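Local coordinates for N-acetyltransferase domain-containing protein (Pyrococcus horikoshii, PDB 1WWZ) that binds acetyl coenzyme A and probably acts as a GNAT-type acetyltransferase on an acceptor substrate that is not known, at residues E7-L12 and D55-A60; L20-M25 and E37-A42; G27-E32 and V93-Q98; F69-K74 and A87-V92. One frame throughout, in Å; residues are numbered along the deposited sequence.

Contact 1: residues E7-L12 and D55-A60; sequences EKLKKL and DGFFVA
E7 and K8 pair antiparallel with V59 and F58, joining strand 5-8, at one edge of the GNAT sheet within this chain, to strand 57-62. E7 and V59 form the hydrogen-bonded pair, with E7 N to V59 O at 3.0 Å and V59 N to E7 O at 2.9 Å. K8 and F58 form the adjacent non-hydrogen-bonded pair. As the first strand ends, one more backbone bond follows: L9 N reaches F57 O at 2.8 Å, almost perfectly straight (177°).

The close packing lies where L9 meets F57. With CG anti to the backbone N (chi1 -179°), the leucine lies alongside the phenylalanine, both pointing the same way. Its CD2 comes 3.7 Å from F57 CD2 and makes an off-centre CH-pi contact with the ring. Branched and aromatic residues suit this place, because L20 of helix 14-27 and residues of helix 38-53 close over the same side. V59 CG1 adds a looser contact, 4.3 Å from L9 CB.

K8 lies on the more open side, where a long chain with a charged tip can serve two purposes. Its methylenes pass obliquely by the F58 ring, CG standing 3.3 Å from CE1, while F113 of helix 102-115 also touches both side chains. The extended chain then delivers the ammonium to D55, whose other oxygen, OD2, makes a salt bridge with K74. A water donates to this OD2 and weakly accepts from K8. In the salt bridge itself, K8 NZ sits 2.9 Å from D55 OD1, 57° out of the carboxylate plane.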
# COMPACT_ATOMS: atom_id res chain seq x y z
N GLU A 7 -3.12 8.11 -8.35
CA GLU A 7 -2.25 8.51 -9.45
C GLU A 7 -1.52 9.81 -9.17
O GLU A 7 -1.94 10.61 -8.34
CB GLU A 7 -3.06 8.63 -10.74
CG GLU A 7 -4.48 9.15 -10.54
CD GLU A 7 -5.24 9.31 -11.86
OE1 GLU A 7 -5.12 10.38 -12.49
OE2 GLU A 7 -5.94 8.36 -12.26
N LYS A 8 -0.40 10.01 -9.87
CA LYS A 8 0.37 11.23 -9.71
C LYS A 8 -0.36 12.35 -10.42
O LYS A 8 -0.85 12.18 -11.53
CB LYS A 8 1.76 11.09 -10.34
CG LYS A 8 2.83 10.57 -9.41
CD LYS A 8 4.20 10.75 -10.03
CE LYS A 8 5.30 10.30 -9.09
NZ LYS A 8 6.64 10.58 -9.67
N LEU A 9 -0.45 13.50 -9.76
CA LEU A 9 -1.10 14.65 -10.36
C LEU A 9 -0.16 15.14 -11.46
O LEU A 9 0.93 15.62 -11.17
CB LEU A 9 -1.30 15.75 -9.32
CG LEU A 9 -2.00 17.02 -9.81
CD1 LEU A 9 -3.37 16.67 -10.36
CD2 LEU A 9 -2.10 18.01 -8.66
N LYS A 10 -0.58 15.00 -12.72
CA LYS A 10 0.24 15.41 -13.85
C LYS A 10 0.44 16.92 -13.96
O LYS A 10 1.53 17.38 -14.32
CB LYS A 10 -0.37 14.91 -15.16
CG LYS A 10 -0.36 13.40 -15.29
CD LYS A 10 -0.83 12.96 -16.67
CE LYS A 10 -0.96 11.45 -16.71
NZ LYS A 10 0.20 10.82 -16.01
N LYS A 11 -0.60 17.68 -13.65
CA LYS A 11 -0.50 19.12 -13.74
C LYS A 11 -1.45 19.83 -12.79
O LYS A 11 -2.54 19.34 -12.49
CB LYS A 11 -0.77 19.56 -15.18
CG LYS A 11 -2.19 19.27 -15.66
CD LYS A 11 -2.33 19.57 -17.15
CE LYS A 11 -1.56 20.83 -17.54
NZ LYS A 11 -1.96 21.36 -18.86
N LEU A 12 -1.03 21.00 -12.32
CA LEU A 12 -1.84 21.79 -11.40
C LEU A 12 -2.52 22.95 -12.12
O LEU A 12 -2.15 24.11 -11.96
CB LEU A 12 -0.98 22.34 -10.26
CG LEU A 12 -1.75 23.10 -9.18
CD1 LEU A 12 -2.71 22.15 -8.49
CD2 LEU A 12 -0.80 23.71 -8.17
N ASP A 55 6.60 16.19 -8.02
CA ASP A 55 6.95 14.82 -8.36
C ASP A 55 6.34 13.78 -7.42
O ASP A 55 6.26 12.61 -7.77
CB ASP A 55 8.47 14.66 -8.39
CG ASP A 55 8.91 13.30 -8.87
OD1 ASP A 55 8.41 12.85 -9.93
OD2 ASP A 55 9.76 12.67 -8.21
N GLY A 56 5.91 14.21 -6.23
CA GLY A 56 5.33 13.27 -5.28
C GLY A 56 3.93 13.67 -4.84
O GLY A 56 3.50 13.37 -3.73
N PHE A 57 3.23 14.36 -5.73
CA PHE A 57 1.87 14.82 -5.47
C PHE A 57 0.92 13.74 -5.98
O PHE A 57 0.69 13.62 -7.19
CB PHE A 57 1.64 16.14 -6.21
CG PHE A 57 0.66 17.06 -5.53
CD1 PHE A 57 1.09 18.28 -5.01
CD2 PHE A 57 -0.69 16.73 -5.45
CE1 PHE A 57 0.19 19.16 -4.41
CE2 PHE A 57 -1.60 17.60 -4.85
CZ PHE A 57 -1.16 18.82 -4.33
N PHE A 58 0.38 12.94 -5.06
CA PHE A 58 -0.53 11.85 -5.41
C PHE A 58 -1.97 12.18 -5.05
O PHE A 58 -2.23 12.74 -3.99
CB PHE A 58 -0.12 10.57 -4.68
CG PHE A 58 1.15 9.97 -5.17
CD1 PHE A 58 1.16 9.15 -6.29
CD2 PHE A 58 2.36 10.25 -4.53
CE1 PHE A 58 2.35 8.62 -6.78
CE2 PHE A 58 3.55 9.72 -5.01
CZ PHE A 58 3.55 8.90 -6.13
N VAL A 59 -2.89 11.82 -5.93
CA VAL A 59 -4.30 12.06 -5.67
C VAL A 59 -5.09 10.76 -5.72
O VAL A 59 -4.77 9.85 -6.48
CB VAL A 59 -4.92 13.05 -6.68
CG1 VAL A 59 -4.29 14.43 -6.52
CG2 VAL A 59 -4.74 12.53 -8.10
N ALA A 60 -6.12 10.68 -4.87
CA ALA A 60 -7.00 9.52 -4.84
C ALA A 60 -8.23 9.96 -5.61
O ALA A 60 -8.76 11.04 -5.37
CB ALA A 60 -7.37 9.16 -3.40
O HOH W 1 9.94 10.16 -9.46

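Contact 2: residues L20-M25 and E37-A42; sequences LIDVYM and EGRDYA
R39 reaches across from helix 38-53 to D22 on helix 14-27, laying its guanidinium over I21 on the way. Its chain runs out straight through CD and then bends at chi3 (66°), which turns NE off the line of the methylenes. I21 CG2 sits over the centre of the flat group, 3.3 Å above its plane, and the two side chains cross at about a right angle. A methyl suits a guanidinium face, since the N-H groups point outward around its rim.

At that rim, D22 OD1 takes both terminal nitrogens, NH1 at 2.7 Å and NH2 at 2.9 Å. This is an end-on grip on a single oxygen, with the carboxylate and guanidinium planes 46° apart. NH2 also has a weak bond to N18.

The segments 20-25 and 38-42, whose axes approach to 9.6 Å with directions 110° apart, belong to the helices that link the first two strands of the GNAT fold. A42 is small enough to sit at their crossing: its CB lies 3.4 Å from Y24 CD2, and its CA stands above the tyrosine face, offset toward the rim. M25, bent at chi2 and chi3, curls SD to within 3.9 Å of A42 CB and sets CE against the backbone of G38, 3.6 Å from its carbonyl C. G38 has a positive phi at which a side chain would strike the preceding carbonyl.

Y24 OH, hydrogen-bonded to the carbonyl of G35, meets the ring edge of Y41, 3.3 Å from CE2.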
# COMPACT_ATOMS: atom_id res chain seq x y z
N LEU A 20 -8.60 20.34 -5.52
CA LEU A 20 -7.75 20.07 -4.37
C LEU A 20 -8.16 20.97 -3.21
O LEU A 20 -8.18 20.54 -2.06
CB LEU A 20 -6.28 20.29 -4.72
CG LEU A 20 -5.68 19.25 -5.68
CD1 LEU A 20 -4.30 19.69 -6.12
CD2 LEU A 20 -5.62 17.89 -5.01
N ILE A 21 -8.48 22.22 -3.52
CA ILE A 21 -8.89 23.15 -2.48
C ILE A 21 -10.18 22.67 -1.82
O ILE A 21 -10.28 22.67 -0.60
CB ILE A 21 -9.08 24.57 -3.06
CG1 ILE A 21 -7.73 25.12 -3.52
CG2 ILE A 21 -9.69 25.48 -2.01
CD1 ILE A 21 -7.79 26.50 -4.16
N ASP A 22 -11.15 22.24 -2.63
CA ASP A 22 -12.41 21.74 -2.09
C ASP A 22 -12.16 20.55 -1.15
O ASP A 22 -12.72 20.49 -0.05
CB ASP A 22 -13.36 21.29 -3.21
CG ASP A 22 -13.76 22.43 -4.14
OD1 ASP A 22 -13.63 23.60 -3.74
OD2 ASP A 22 -14.23 22.14 -5.26
N VAL A 23 -11.33 19.62 -1.59
CA VAL A 23 -11.00 18.44 -0.78
C VAL A 23 -10.33 18.88 0.52
O VAL A 23 -10.65 18.39 1.60
CB VAL A 23 -10.04 17.49 -1.55
CG1 VAL A 23 -9.48 16.44 -0.60
CG2 VAL A 23 -10.78 16.84 -2.70
N TYR A 24 -9.39 19.81 0.39
CA TYR A 24 -8.67 20.33 1.54
C TYR A 24 -9.62 20.99 2.54
O TYR A 24 -9.58 20.69 3.73
CB TYR A 24 -7.62 21.34 1.06
CG TYR A 24 -6.78 21.95 2.15
CD1 TYR A 24 -5.47 21.52 2.38
CD2 TYR A 24 -7.28 22.99 2.94
CE1 TYR A 24 -4.68 22.11 3.36
CE2 TYR A 24 -6.50 23.58 3.91
CZ TYR A 24 -5.20 23.15 4.12
OH TYR A 24 -4.43 23.75 5.08
N MET A 25 -10.46 21.89 2.05
CA MET A 25 -11.41 22.60 2.91
C MET A 25 -12.38 21.63 3.59
O MET A 25 -12.74 21.81 4.75
CB MET A 25 -12.19 23.63 2.10
CG MET A 25 -11.35 24.74 1.50
SD MET A 25 -10.35 25.62 2.72
CE MET A 25 -11.62 26.55 3.62
N GLU A 37 -7.80 29.18 7.82
CA GLU A 37 -9.16 29.61 7.50
C GLU A 37 -9.25 30.21 6.10
O GLU A 37 -8.40 30.99 5.69
CB GLU A 37 -9.65 30.65 8.52
CG GLU A 37 -9.89 30.09 9.92
CD GLU A 37 -11.25 29.43 10.08
OE1 GLU A 37 -11.84 29.04 9.05
OE2 GLU A 37 -11.73 29.31 11.23
N GLY A 38 -10.30 29.82 5.37
CA GLY A 38 -10.50 30.34 4.03
C GLY A 38 -9.81 29.55 2.93
O GLY A 38 -8.80 28.90 3.15
N ARG A 39 -10.38 29.63 1.73
CA ARG A 39 -9.83 28.94 0.57
C ARG A 39 -8.48 29.51 0.15
O ARG A 39 -7.68 28.82 -0.48
CB ARG A 39 -10.83 29.01 -0.59
CG ARG A 39 -12.14 28.28 -0.34
CD ARG A 39 -13.12 28.51 -1.48
NE ARG A 39 -12.68 27.91 -2.73
CZ ARG A 39 -12.73 26.62 -3.01
NH1 ARG A 39 -13.22 25.76 -2.12
NH2 ARG A 39 -12.30 26.17 -4.19
N ASP A 40 -8.23 30.78 0.48
CA ASP A 40 -6.97 31.43 0.13
C ASP A 40 -5.78 30.73 0.79
O ASP A 40 -4.78 30.47 0.13
CB ASP A 40 -7.00 32.90 0.53
CG ASP A 40 -7.96 33.72 -0.30
OD1 ASP A 40 -9.17 33.40 -0.30
OD2 ASP A 40 -7.51 34.68 -0.95
N TYR A 41 -5.90 30.45 2.08
CA TYR A 41 -4.82 29.77 2.80
C TYR A 41 -4.53 28.45 2.09
O TYR A 41 -3.38 28.13 1.78
CB TYR A 41 -5.23 29.49 4.25
CG TYR A 41 -4.17 28.76 5.05
CD1 TYR A 41 -3.33 29.44 5.92
CD2 TYR A 41 -4.00 27.38 4.91
CE1 TYR A 41 -2.34 28.76 6.65
CE2 TYR A 41 -3.01 26.70 5.63
CZ TYR A 41 -2.19 27.40 6.49
OH TYR A 41 -1.22 26.72 7.21
N ALA A 42 -5.59 27.69 1.84
CA ALA A 42 -5.48 26.39 1.17
C ALA A 42 -4.85 26.54 -0.21
O ALA A 42 -3.95 25.79 -0.56
CB ALA A 42 -6.86 25.75 1.05

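Contact 3: residues G27-E32 and V93-Q98; sequences GYEGLE and VDKKFQ. With ACO (acetyl coenzyme *a), chain C.
G27, in the last turn of helix 14-27, brings its CA within 3.5 Å of V93 O, at the point where strand 83-93 runs out. After G27 the chain makes a type II beta turn from Y28 to L31, with G30 taking the positive phi (101°). After V93 comes a short 3-10 turn, K95-F97, introduced by an Asx turn in which D94 OD1 accepts from K96 N at 2.6 Å. Glycine is apt at 27, since a CB there would lie only 2.8 Å from V93 O.

That carbonyl is taken by Q98. Its CG lies beside the backbone N (chi1 -76°), and the chain, extended beyond it, carries the amide to the carbonyl, where NE2 donates to V93 O at 2.8 Å, nearly straight (172°) and with V93 O in the plane of the Q98 amide. Q98 CB also lies 3.2 Å from the phosphate oxygen O4A of acetyl-CoA. The residue opens the Q-x-x-G-x-G sequence characteristic of GNAT enzymes; the backbone nitrogens of G101 and G103 within it, and of R104 just after it, hydrogen-bond to the cofactor.

V93 N donates to O9P of the pantetheine at 2.7 Å. From the other segment, Y28 sets one ring face against the same arm: C6P lies 3.7 Å above the plane, offset toward the rim, while the phenol bonds to E90. On the looser outer side the opposite charges of E29 OE1 and K95 NZ lie 4.2 Å apart, too far for a salt bridge, and probably attract only weakly.

S26 OG accepts from K95 N, tying helix 14-27 to the 3-10 turn. D94 pairs through its backbone with V67 of strand 65-78, and V93 and F97 pack on I102 of helix 102-115.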
# COMPACT_ATOMS: atom_id res chain seq x y z
N GLY A 27 -11.87 18.31 4.17
CA GLY A 27 -11.16 17.50 5.14
C GLY A 27 -10.69 18.23 6.39
O GLY A 27 -10.66 17.65 7.46
N TYR A 28 -10.31 19.50 6.25
CA TYR A 28 -9.84 20.27 7.40
C TYR A 28 -10.94 21.00 8.17
O TYR A 28 -10.64 21.77 9.08
CB TYR A 28 -8.77 21.28 6.98
CG TYR A 28 -7.38 20.69 7.00
CD1 TYR A 28 -6.76 20.28 5.82
CD2 TYR A 28 -6.70 20.52 8.20
CE1 TYR A 28 -5.49 19.70 5.84
CE2 TYR A 28 -5.43 19.95 8.24
CZ TYR A 28 -4.83 19.54 7.05
OH TYR A 28 -3.59 18.97 7.09
N GLU A 29 -12.19 20.75 7.80
CA GLU A 29 -13.30 21.39 8.48
C GLU A 29 -13.30 20.91 9.93
O GLU A 29 -13.37 19.70 10.19
CB GLU A 29 -14.62 21.03 7.81
CG GLU A 29 -15.81 21.86 8.29
CD GLU A 29 -17.14 21.24 7.91
OE1 GLU A 29 -17.36 20.06 8.28
OE2 GLU A 29 -17.96 21.92 7.26
N GLY A 30 -13.20 21.85 10.86
CA GLY A 30 -13.17 21.49 12.27
C GLY A 30 -11.75 21.52 12.81
O GLY A 30 -11.54 21.61 14.02
N LEU A 31 -10.78 21.46 11.91
CA LEU A 31 -9.37 21.48 12.27
C LEU A 31 -8.69 22.72 11.71
O LEU A 31 -7.50 22.70 11.38
CB LEU A 31 -8.67 20.22 11.74
CG LEU A 31 -8.89 18.92 12.53
CD1 LEU A 31 -8.39 17.74 11.72
CD2 LEU A 31 -8.17 18.99 13.86
N GLU A 32 -9.45 23.81 11.61
CA GLU A 32 -8.95 25.08 11.10
C GLU A 32 -7.70 25.58 11.83
O GLU A 32 -6.93 26.37 11.28
CB GLU A 32 -10.03 26.16 11.18
CG GLU A 32 -11.27 25.95 10.31
CD GLU A 32 -12.20 24.87 10.83
OE1 GLU A 32 -12.07 24.47 12.01
OE2 GLU A 32 -13.07 24.42 10.06
N VAL A 93 -8.25 13.87 3.06
CA VAL A 93 -9.29 13.20 2.31
C VAL A 93 -10.62 13.90 2.57
O VAL A 93 -10.90 14.30 3.69
CB VAL A 93 -9.40 11.72 2.74
CG1 VAL A 93 -10.61 11.07 2.09
CG2 VAL A 93 -8.13 10.97 2.36
N ASP A 94 -11.42 14.06 1.52
CA ASP A 94 -12.73 14.69 1.63
C ASP A 94 -13.47 14.06 2.81
O ASP A 94 -13.49 12.84 2.96
CB ASP A 94 -13.52 14.47 0.34
CG ASP A 94 -14.90 15.10 0.39
OD1 ASP A 94 -15.73 14.67 1.22
OD2 ASP A 94 -15.15 16.03 -0.40
N LYS A 95 -14.07 14.90 3.65
CA LYS A 95 -14.79 14.43 4.82
C LYS A 95 -15.77 13.31 4.51
O LYS A 95 -15.86 12.32 5.24
CB LYS A 95 -15.52 15.60 5.49
CG LYS A 95 -16.30 15.23 6.75
CD LYS A 95 -15.41 14.58 7.81
CE LYS A 95 -14.30 15.51 8.28
NZ LYS A 95 -14.81 16.76 8.91
N LYS A 96 -16.51 13.47 3.41
CA LYS A 96 -17.50 12.48 3.01
C LYS A 96 -16.89 11.15 2.60
O LYS A 96 -17.56 10.12 2.59
CB LYS A 96 -18.34 13.02 1.85
CG LYS A 96 -19.10 14.30 2.18
CD LYS A 96 -19.95 14.75 1.01
CE LYS A 96 -20.74 16.00 1.36
NZ LYS A 96 -21.67 16.39 0.26
N PHE A 97 -15.60 11.16 2.26
CA PHE A 97 -14.91 9.95 1.84
C PHE A 97 -13.96 9.37 2.87
O PHE A 97 -13.27 8.39 2.60
CB PHE A 97 -14.16 10.22 0.54
CG PHE A 97 -15.06 10.39 -0.65
CD1 PHE A 97 -15.38 9.30 -1.45
CD2 PHE A 97 -15.61 11.63 -0.95
CE1 PHE A 97 -16.24 9.44 -2.54
CE2 PHE A 97 -16.47 11.78 -2.03
CZ PHE A 97 -16.79 10.69 -2.82
N GLN A 98 -13.92 9.97 4.05
CA GLN A 98 -13.04 9.49 5.11
C GLN A 98 -13.56 8.20 5.74
O GLN A 98 -14.75 7.87 5.62
CB GLN A 98 -12.88 10.57 6.19
CG GLN A 98 -11.95 11.71 5.80
CD GLN A 98 -11.94 12.83 6.82
OE1 GLN A 98 -12.32 12.63 7.97
NE2 GLN A 98 -11.49 14.01 6.40
N1A ACO C . -9.60 8.21 15.00
C2A ACO C . -8.92 7.08 15.19
N3A ACO C . -8.18 6.42 14.26
C4A ACO C . -8.19 7.05 13.00
C5A ACO C . -8.87 8.21 12.72
C6A ACO C . -9.63 8.82 13.81
N6A ACO C . -10.34 9.94 13.63
N7A ACO C . -8.69 8.57 11.39
C8A ACO C . -7.91 7.64 10.91
N9A ACO C . -7.55 6.67 11.84
C1B ACO C . -6.71 5.50 11.67
C2B ACO C . -7.45 4.15 11.78
O2B ACO C . -6.49 3.18 12.24
C3B ACO C . -8.01 3.96 10.35
O3B ACO C . -8.17 2.54 10.16
P3B ACO C . -9.50 1.68 10.44
O7A ACO C . -9.72 1.84 11.91
O8A ACO C . -9.14 0.32 10.07
O9A ACO C . -10.57 2.26 9.61
C4B ACO C . -6.90 4.50 9.49
O4B ACO C . -6.16 5.39 10.38
C5B ACO C . -7.33 5.41 8.35
O5B ACO C . -8.42 4.91 7.60
P1A ACO C . -8.82 5.66 6.26
O1A ACO C . -10.24 5.40 6.01
O2A ACO C . -7.84 5.25 5.17
O3A ACO C . -8.72 7.22 6.76
P2A ACO C . -8.97 8.50 5.93
O4A ACO C . -10.02 9.21 6.69
O5A ACO C . -9.28 8.07 4.54
O6A ACO C . -7.64 9.30 5.93
CBP ACO C . -6.76 11.34 7.06
CCP ACO C . -6.98 9.85 7.15
CDP ACO C . -5.96 11.75 8.35
CEP ACO C . -5.97 11.68 5.78
CAP ACO C . -8.17 12.04 7.01
OAP ACO C . -8.88 11.75 8.21
C9P ACO C . -8.16 13.58 6.86
O9P ACO C . -8.20 14.12 5.76
N8P ACO C . -8.08 14.30 8.02
C7P ACO C . -8.05 15.79 8.08
C6P ACO C . -6.72 16.40 7.61
C5P ACO C . -5.54 15.95 8.43
O5P ACO C . -5.59 15.94 9.69
N4P ACO C . -4.44 15.56 7.81
C3P ACO C . -3.12 15.07 8.24
C2P ACO C . -2.33 16.34 8.59
S1P ACO C . -0.61 15.79 9.10
C ACO C . 0.14 16.03 7.79
O ACO C . -0.31 16.49 6.64
CH3 ACO C . 1.74 15.78 7.44

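Contact 4: residues F69-K74 and A87-V92; sequences FIVCDK and AIHEFV. With ACO (acetyl coenzyme *a), chain C.
F69 and V92 form a hydrogen-bonded pair, as do D73 and A87, but between them the nearly antiparallel strands slip register, because H89 and E90 both lie opposite V71. H89 N donates to V71 O while V71 N donates to E90 O, and H89 has a helix-like psi of -31°. This is a classic beta bulge, and it leaves E90 N buried without a partner.

H89, the first residue of the bulge, crosses obliquely to D73 and gives its NE2 proton to OD2 at 2.8 Å. The acceptor lies in the imidazole plane and uses its anti lone pair. On the face shared with V71, F69 and V92 lie side by side, V92 CG1 over the phenylalanine face, 3.4 Å from CE2.

A bulge in this strand is characteristic of the GNAT fold, where it helps splay the sheet into a cleft for the pantetheine arm. Here F91 O accepts from N4P of acetyl-CoA at 2.7 Å. On the opposite face of the sheet from F69, with CG anti to the backbone N (chi1 178°), the F91 ring stands between I70 and the cofactor. The cofactor methyl CEP stands 3.5 Å above the ring centre, and I70 CD1 lies 3.8 Å from the opposite face, nearer the rim.

E90 bends at chi2, and its OE2 accepts from F91 N at 2.8 Å and is also hydrogen-bonded to Y28 OH.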
# COMPACT_ATOMS: atom_id res chain seq x y z
N PHE A 69 -5.69 13.56 -1.29
CA PHE A 69 -4.35 13.68 -1.84
C PHE A 69 -3.28 13.70 -0.77
O PHE A 69 -3.56 13.92 0.41
CB PHE A 69 -4.25 14.93 -2.75
CG PHE A 69 -4.31 16.25 -2.02
CD1 PHE A 69 -3.15 16.90 -1.63
CD2 PHE A 69 -5.54 16.87 -1.79
CE1 PHE A 69 -3.19 18.15 -1.01
CE2 PHE A 69 -5.60 18.13 -1.17
CZ PHE A 69 -4.42 18.77 -0.78
N ILE A 70 -2.05 13.43 -1.18
CA ILE A 70 -0.93 13.43 -0.26
C ILE A 70 0.25 14.00 -1.03
O ILE A 70 0.40 13.75 -2.23
CB ILE A 70 -0.64 11.99 0.26
CG1 ILE A 70 0.44 12.05 1.35
CG2 ILE A 70 -0.23 11.07 -0.88
CD1 ILE A 70 0.56 10.74 2.15
N VAL A 71 1.06 14.81 -0.35
CA VAL A 71 2.21 15.45 -0.97
C VAL A 71 3.47 14.86 -0.37
O VAL A 71 3.75 15.05 0.81
CB VAL A 71 2.17 16.97 -0.72
CG1 VAL A 71 3.38 17.64 -1.35
CG2 VAL A 71 0.88 17.54 -1.29
N CYS A 72 4.22 14.14 -1.20
CA CYS A 72 5.45 13.46 -0.78
C CYS A 72 6.68 14.14 -1.36
O CYS A 72 6.81 14.27 -2.58
CB CYS A 72 5.39 12.00 -1.25
SG CYS A 72 3.75 11.25 -1.02
N ASP A 73 7.59 14.56 -0.49
CA ASP A 73 8.81 15.25 -0.91
C ASP A 73 10.04 14.37 -0.70
O ASP A 73 10.43 14.12 0.43
CB ASP A 73 8.96 16.54 -0.08
CG ASP A 73 9.95 17.51 -0.70
OD1 ASP A 73 10.88 17.07 -1.40
OD2 ASP A 73 9.80 18.73 -0.46
N LYS A 74 10.65 13.92 -1.79
CA LYS A 74 11.83 13.07 -1.69
C LYS A 74 13.09 13.90 -1.45
O LYS A 74 14.17 13.35 -1.25
CB LYS A 74 12.00 12.25 -2.98
CG LYS A 74 12.32 13.10 -4.21
CD LYS A 74 12.54 12.23 -5.44
CE LYS A 74 13.08 13.05 -6.61
NZ LYS A 74 12.15 14.14 -7.03
N ALA A 87 9.63 13.70 3.18
CA ALA A 87 8.67 14.42 4.00
C ALA A 87 7.28 14.33 3.41
O ALA A 87 7.12 14.12 2.22
CB ALA A 87 9.08 15.90 4.11
N ILE A 88 6.28 14.46 4.28
CA ILE A 88 4.88 14.47 3.86
C ILE A 88 4.46 15.90 4.21
O ILE A 88 4.42 16.26 5.38
CB ILE A 88 4.01 13.48 4.67
CG1 ILE A 88 4.53 12.05 4.47
CG2 ILE A 88 2.56 13.58 4.21
CD1 ILE A 88 3.74 10.97 5.23
N HIS A 89 4.18 16.71 3.19
CA HIS A 89 3.80 18.10 3.42
C HIS A 89 2.31 18.30 3.67
O HIS A 89 1.91 19.22 4.38
CB HIS A 89 4.20 18.98 2.23
CG HIS A 89 5.68 19.14 2.07
ND1 HIS A 89 6.49 19.58 3.10
CD2 HIS A 89 6.49 18.94 1.01
CE1 HIS A 89 7.73 19.66 2.67
NE2 HIS A 89 7.76 19.28 1.40
N GLU A 90 1.49 17.44 3.07
CA GLU A 90 0.05 17.53 3.24
C GLU A 90 -0.56 16.16 3.01
O GLU A 90 -0.00 15.34 2.29
CB GLU A 90 -0.53 18.55 2.25
CG GLU A 90 -1.98 18.88 2.57
CD GLU A 90 -2.18 19.19 4.04
OE1 GLU A 90 -1.78 20.29 4.47
OE2 GLU A 90 -2.71 18.32 4.76
N PHE A 91 -1.72 15.93 3.61
CA PHE A 91 -2.38 14.63 3.52
C PHE A 91 -3.82 14.86 3.97
O PHE A 91 -4.07 15.12 5.14
CB PHE A 91 -1.65 13.67 4.45
CG PHE A 91 -2.24 12.29 4.51
CD1 PHE A 91 -2.92 11.75 3.44
CD2 PHE A 91 -2.03 11.51 5.65
CE1 PHE A 91 -3.40 10.44 3.49
CE2 PHE A 91 -2.51 10.20 5.71
CZ PHE A 91 -3.19 9.66 4.63
N VAL A 92 -4.76 14.76 3.04
CA VAL A 92 -6.15 15.00 3.40
C VAL A 92 -7.14 14.30 2.48
O VAL A 92 -6.90 14.16 1.28
CB VAL A 92 -6.44 16.52 3.42
CG1 VAL A 92 -6.13 17.13 2.06
CG2 VAL A 92 -7.88 16.79 3.82
N1A ACO C . -9.60 8.21 15.00
C2A ACO C . -8.92 7.08 15.19
N3A ACO C . -8.18 6.42 14.26
C4A ACO C . -8.19 7.05 13.00
C5A ACO C . -8.87 8.21 12.72
C6A ACO C . -9.63 8.82 13.81
N6A ACO C . -10.34 9.94 13.63
N7A ACO C . -8.69 8.57 11.39
C8A ACO C . -7.91 7.64 10.91
N9A ACO C . -7.55 6.67 11.84
C1B ACO C . -6.71 5.50 11.67
C2B ACO C . -7.45 4.15 11.78
O2B ACO C . -6.49 3.18 12.24
C3B ACO C . -8.01 3.96 10.35
O3B ACO C . -8.17 2.54 10.16
P3B ACO C . -9.50 1.68 10.44
O7A ACO C . -9.72 1.84 11.91
O8A ACO C . -9.14 0.32 10.07
O9A ACO C . -10.57 2.26 9.61
C4B ACO C . -6.90 4.50 9.49
O4B ACO C . -6.16 5.39 10.38
C5B ACO C . -7.33 5.41 8.35
O5B ACO C . -8.42 4.91 7.60
P1A ACO C . -8.82 5.66 6.26
O1A ACO C . -10.24 5.40 6.01
O2A ACO C . -7.84 5.25 5.17
O3A ACO C . -8.72 7.22 6.76
P2A ACO C . -8.97 8.50 5.93
O4A ACO C . -10.02 9.21 6.69
O5A ACO C . -9.28 8.07 4.54
O6A ACO C . -7.64 9.30 5.93
CBP ACO C . -6.76 11.34 7.06
CCP ACO C . -6.98 9.85 7.15
CDP ACO C . -5.96 11.75 8.35
CEP ACO C . -5.97 11.68 5.78
CAP ACO C . -8.17 12.04 7.01
OAP ACO C . -8.88 11.75 8.21
C9P ACO C . -8.16 13.58 6.86
O9P ACO C . -8.20 14.12 5.76
N8P ACO C . -8.08 14.30 8.02
C7P ACO C . -8.05 15.79 8.08
C6P ACO C . -6.72 16.40 7.61
C5P ACO C . -5.54 15.95 8.43
O5P ACO C . -5.59 15.94 9.69
N4P ACO C . -4.44 15.56 7.81
C3P ACO C . -3.12 15.07 8.24
C2P ACO C . -2.33 16.34 8.59
S1P ACO C . -0.61 15.79 9.10
C ACO C . 0.14 16.03 7.79
O ACO C . -0.31 16.49 6.64
CH3 ACO C . 1.74 15.78 7.44

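Contacts 1 and 4 belong to one sheet: strands 57-62 and 65-78 are neighbours, joined by G56 O to C72 N (2.7 Å) and F58 O to I70 N (2.9 Å). Contact 2, nested in the chain loop closed by contact 1, packs on both through L20, whose CD1 is 3.6 Å from F57 CE2 and CD2 3.4 Å from F69 CD2. Contacts 3 and 4 share the cofactor, holding the pantetheine in succession along strand 83-93, and are tied by the hydrogen bond of Y28 OH with E90 OE2 (2.6 Å). Contact 2 is farther from the cofactor, the Y24 side chain being about 7 Å from acetyl-CoA; in contact 1 the F57 side chain is about 11 Å from it.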